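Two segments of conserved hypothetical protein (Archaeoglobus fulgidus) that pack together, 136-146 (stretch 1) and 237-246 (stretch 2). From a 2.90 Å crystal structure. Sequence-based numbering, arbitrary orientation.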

# COMPACT_ATOMS: atom_id res chain seq x y z
N GLU B 136 13.74 11.62 -26.69
CA GLU B 136 13.86 12.28 -27.99
C GLU B 136 15.06 11.78 -28.78
O GLU B 136 15.13 11.95 -30.00
CB GLU B 136 13.97 13.80 -27.82
CG GLU B 136 12.63 14.52 -27.69
CD GLU B 136 12.76 15.98 -27.26
OE1 GLU B 136 11.70 16.59 -26.96
OE2 GLU B 136 13.89 16.52 -27.22
N LYS B 137 16.00 11.15 -28.09
CA LYS B 137 17.22 10.65 -28.71
C LYS B 137 17.21 9.15 -28.89
O LYS B 137 17.56 8.64 -29.95
CB LYS B 137 18.42 11.06 -27.86
CG LYS B 137 19.77 10.57 -28.38
CD LYS B 137 20.91 10.86 -27.39
CE LYS B 137 21.32 12.34 -27.34
NZ LYS B 137 20.30 13.26 -26.75
N ILE B 138 16.80 8.44 -27.84
CA ILE B 138 16.78 6.98 -27.86
C ILE B 138 15.46 6.44 -28.41
O ILE B 138 15.36 5.27 -28.75
CB ILE B 138 17.02 6.44 -26.42
CG1 ILE B 138 17.41 4.96 -26.46
CG2 ILE B 138 15.78 6.61 -25.58
CD1 ILE B 138 18.85 4.70 -26.92
N ALA B 139 14.46 7.31 -28.52
CA ALA B 139 13.15 6.88 -29.01
C ALA B 139 12.35 8.01 -29.67
O ALA B 139 11.24 8.33 -29.25
CB ALA B 139 12.36 6.28 -27.86
N PRO B 140 12.89 8.62 -30.74
CA PRO B 140 12.19 9.70 -31.43
C PRO B 140 10.89 9.26 -32.07
O PRO B 140 9.81 9.70 -31.67
CB PRO B 140 13.21 10.16 -32.46
CG PRO B 140 13.86 8.88 -32.84
CD PRO B 140 14.09 8.22 -31.50
N ASN B 141 10.99 8.39 -33.07
CA ASN B 141 9.83 7.88 -33.79
C ASN B 141 8.60 7.67 -32.91
O ASN B 141 7.48 7.72 -33.41
CB ASN B 141 10.19 6.57 -34.50
CG ASN B 141 11.33 6.74 -35.49
OD1 ASN B 141 11.19 7.43 -36.50
ND2 ASN B 141 12.48 6.11 -35.22
N MET B 142 8.81 7.45 -31.61
CA MET B 142 7.71 7.27 -30.67
C MET B 142 7.29 8.59 -30.04
O MET B 142 6.12 8.98 -30.11
CB MET B 142 8.10 6.32 -29.55
CG MET B 142 7.89 4.86 -29.86
SD MET B 142 8.14 3.89 -28.37
CE MET B 142 6.46 3.88 -27.73
N THR B 143 8.25 9.26 -29.39
CA THR B 143 7.98 10.54 -28.75
C THR B 143 7.20 11.40 -29.73
O THR B 143 6.27 12.11 -29.36
CB THR B 143 9.31 11.27 -28.36
OG1 THR B 143 10.22 11.24 -29.46
CG2 THR B 143 9.97 10.61 -27.17
N GLU B 144 7.58 11.29 -31.00
CA GLU B 144 6.96 12.02 -32.10
C GLU B 144 5.44 11.81 -32.18
O GLU B 144 4.68 12.78 -32.27
CB GLU B 144 7.59 11.57 -33.42
CG GLU B 144 7.04 12.28 -34.63
CD GLU B 144 7.41 13.74 -34.63
OE1 GLU B 144 7.00 14.46 -33.69
OE2 GLU B 144 8.11 14.18 -35.57
N LEU B 145 5.02 10.56 -32.15
CA LEU B 145 3.60 10.20 -32.25
C LEU B 145 2.72 10.49 -31.03
O LEU B 145 1.61 11.03 -31.16
CB LEU B 145 3.46 8.71 -32.59
CG LEU B 145 4.25 8.11 -33.75
CD1 LEU B 145 3.57 6.81 -34.17
CD2 LEU B 145 4.31 9.08 -34.91
N VAL B 146 3.19 10.10 -29.85
CA VAL B 146 2.42 10.29 -28.64
C VAL B 146 2.99 11.37 -27.72
O VAL B 146 2.25 12.02 -26.98
CB VAL B 146 2.31 8.96 -27.87
CG1 VAL B 146 1.47 7.97 -28.67
CG2 VAL B 146 3.69 8.39 -27.64
N ARG B 237 16.88 1.59 -35.89
CA ARG B 237 17.33 2.67 -36.77
C ARG B 237 17.88 3.82 -35.92
O ARG B 237 19.02 4.25 -36.11
CB ARG B 237 16.15 3.20 -37.60
CG ARG B 237 16.11 2.78 -39.07
CD ARG B 237 16.73 3.84 -39.96
NE ARG B 237 18.15 4.03 -39.68
CZ ARG B 237 18.96 4.81 -40.40
NH1 ARG B 237 18.48 5.47 -41.44
NH2 ARG B 237 20.24 4.91 -40.08
N GLY B 238 17.06 4.30 -34.99
CA GLY B 238 17.45 5.40 -34.13
C GLY B 238 17.04 6.73 -34.74
O GLY B 238 16.94 7.73 -34.05
N GLU B 239 16.80 6.73 -36.05
CA GLU B 239 16.41 7.94 -36.76
C GLU B 239 14.92 8.03 -37.08
O GLU B 239 14.28 7.04 -37.42
CB GLU B 239 17.21 8.07 -38.05
CG GLU B 239 18.70 7.99 -37.84
CD GLU B 239 19.49 8.52 -39.02
OE1 GLU B 239 20.72 8.35 -39.04
OE2 GLU B 239 18.87 9.12 -39.93
N ILE B 240 14.40 9.24 -36.98
CA ILE B 240 12.99 9.50 -37.23
C ILE B 240 12.58 9.11 -38.65
O ILE B 240 13.42 8.84 -39.50
CB ILE B 240 12.65 10.99 -36.96
CG1 ILE B 240 13.38 11.45 -35.69
CG2 ILE B 240 11.14 11.17 -36.80
CD1 ILE B 240 13.13 12.90 -35.28
N ASP B 241 11.27 9.07 -38.87
CA ASP B 241 10.67 8.73 -40.15
C ASP B 241 9.26 9.34 -40.14
O ASP B 241 8.33 8.74 -39.60
CB ASP B 241 10.58 7.21 -40.30
CG ASP B 241 9.62 6.78 -41.40
OD1 ASP B 241 9.77 7.24 -42.55
OD2 ASP B 241 8.71 5.97 -41.13
N GLU B 242 9.12 10.54 -40.71
CA GLU B 242 7.82 11.22 -40.71
C GLU B 242 6.73 10.48 -41.46
O GLU B 242 5.58 10.92 -41.50
CB GLU B 242 7.95 12.64 -41.27
CG GLU B 242 8.44 12.74 -42.69
CD GLU B 242 9.75 12.02 -42.87
OE1 GLU B 242 10.56 12.04 -41.92
OE2 GLU B 242 9.96 11.45 -43.96
N SER B 243 7.08 9.35 -42.07
CA SER B 243 6.09 8.55 -42.79
C SER B 243 5.10 8.11 -41.73
O SER B 243 3.92 7.92 -42.00
CB SER B 243 6.76 7.33 -43.41
OG SER B 243 7.87 7.69 -44.20
N LEU B 244 5.62 7.97 -40.51
CA LEU B 244 4.84 7.56 -39.36
C LEU B 244 3.78 8.58 -38.99
O LEU B 244 2.59 8.33 -39.19
CB LEU B 244 5.76 7.33 -38.17
CG LEU B 244 6.58 6.05 -38.26
CD1 LEU B 244 7.56 5.96 -37.09
CD2 LEU B 244 5.63 4.87 -38.25
N TYR B 245 4.20 9.72 -38.46
CA TYR B 245 3.26 10.76 -38.06
C TYR B 245 2.34 11.09 -39.22
O TYR B 245 1.16 11.35 -39.03
CB TYR B 245 3.98 12.04 -37.63
CG TYR B 245 3.03 13.09 -37.12
CD1 TYR B 245 2.50 13.01 -35.83
CD2 TYR B 245 2.59 14.12 -37.95
CE1 TYR B 245 1.56 13.93 -35.39
CE2 TYR B 245 1.64 15.03 -37.52
CZ TYR B 245 1.13 14.94 -36.24
OH TYR B 245 0.18 15.85 -35.82
N GLU B 246 2.90 11.07 -40.42
CA GLU B 246 2.13 11.36 -41.61
C GLU B 246 0.86 10.51 -41.62
O GLU B 246 -0.26 11.03 -41.51
CB GLU B 246 2.97 11.05 -42.86
CG GLU B 246 2.32 11.52 -44.15
CD GLU B 246 1.84 12.96 -44.06
OE1 GLU B 246 2.71 13.86 -43.93
OE2 GLU B 246 0.61 13.20 -44.11

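A buried polar side chain is tolerated in a contact when it finds a backbone partner, and the packing of 136-146 against 237-246 illustrates the principle. Residues that touch across the two segments are at least 96 positions apart in sequence. A helix begins just after Ala139 in the first; the second packs against it, first as a loop and then, from Ser243, as a helix. The backbones come near at two points, with the CA atoms of Asn141 and Ile240 4.9 Å apart and those of Leu145 and Tyr245 5.8 Å apart. Together the stretches bury 491 Å².

Asn141 gives up the most surface. Its CA-to-CB bond points sideways, but the amide reaches the loop, where ND2 donates to Glu239 O at 3.0 Å, the one hydrogen bond between the stretches. The carbonyl oxygen is a good acceptor and the side-chain NH2 a good donor, and the N-H...O angle of 154° is favourable. The same side chain also has an apolar side: its CB lies 3.7 Å from Leu244 CD1.

Ile240, the next largest contributor, is exposed overall yet packs against Pro140, with Ile240 CG1 3.5 Å from Pro140 CB. The proline ring also meets the preceding turn, its CG 3.5 Å from Gly238 O. Gly238 has positive phi, and at its backbone angles a CB would be jammed against the carbonyl oxygen of the residue before, which by itself calls for glycine.

Tyr245 contributes nearly as much, from the helical end of the contact. Leu145 CD2 lies 4.0 Å from Tyr245 CB and sits at the edge of the ring, near its plane; the same methyl is 4.0 Å from Leu244 CB, so one leucine methyl makes apolar contacts with two neighbours. Asp241 steadies the entry to this helix: its OD1 accepts from Ser243 OG at 2.6 Å and, weakly, from Ser243 N at 3.5 Å, a capping bond.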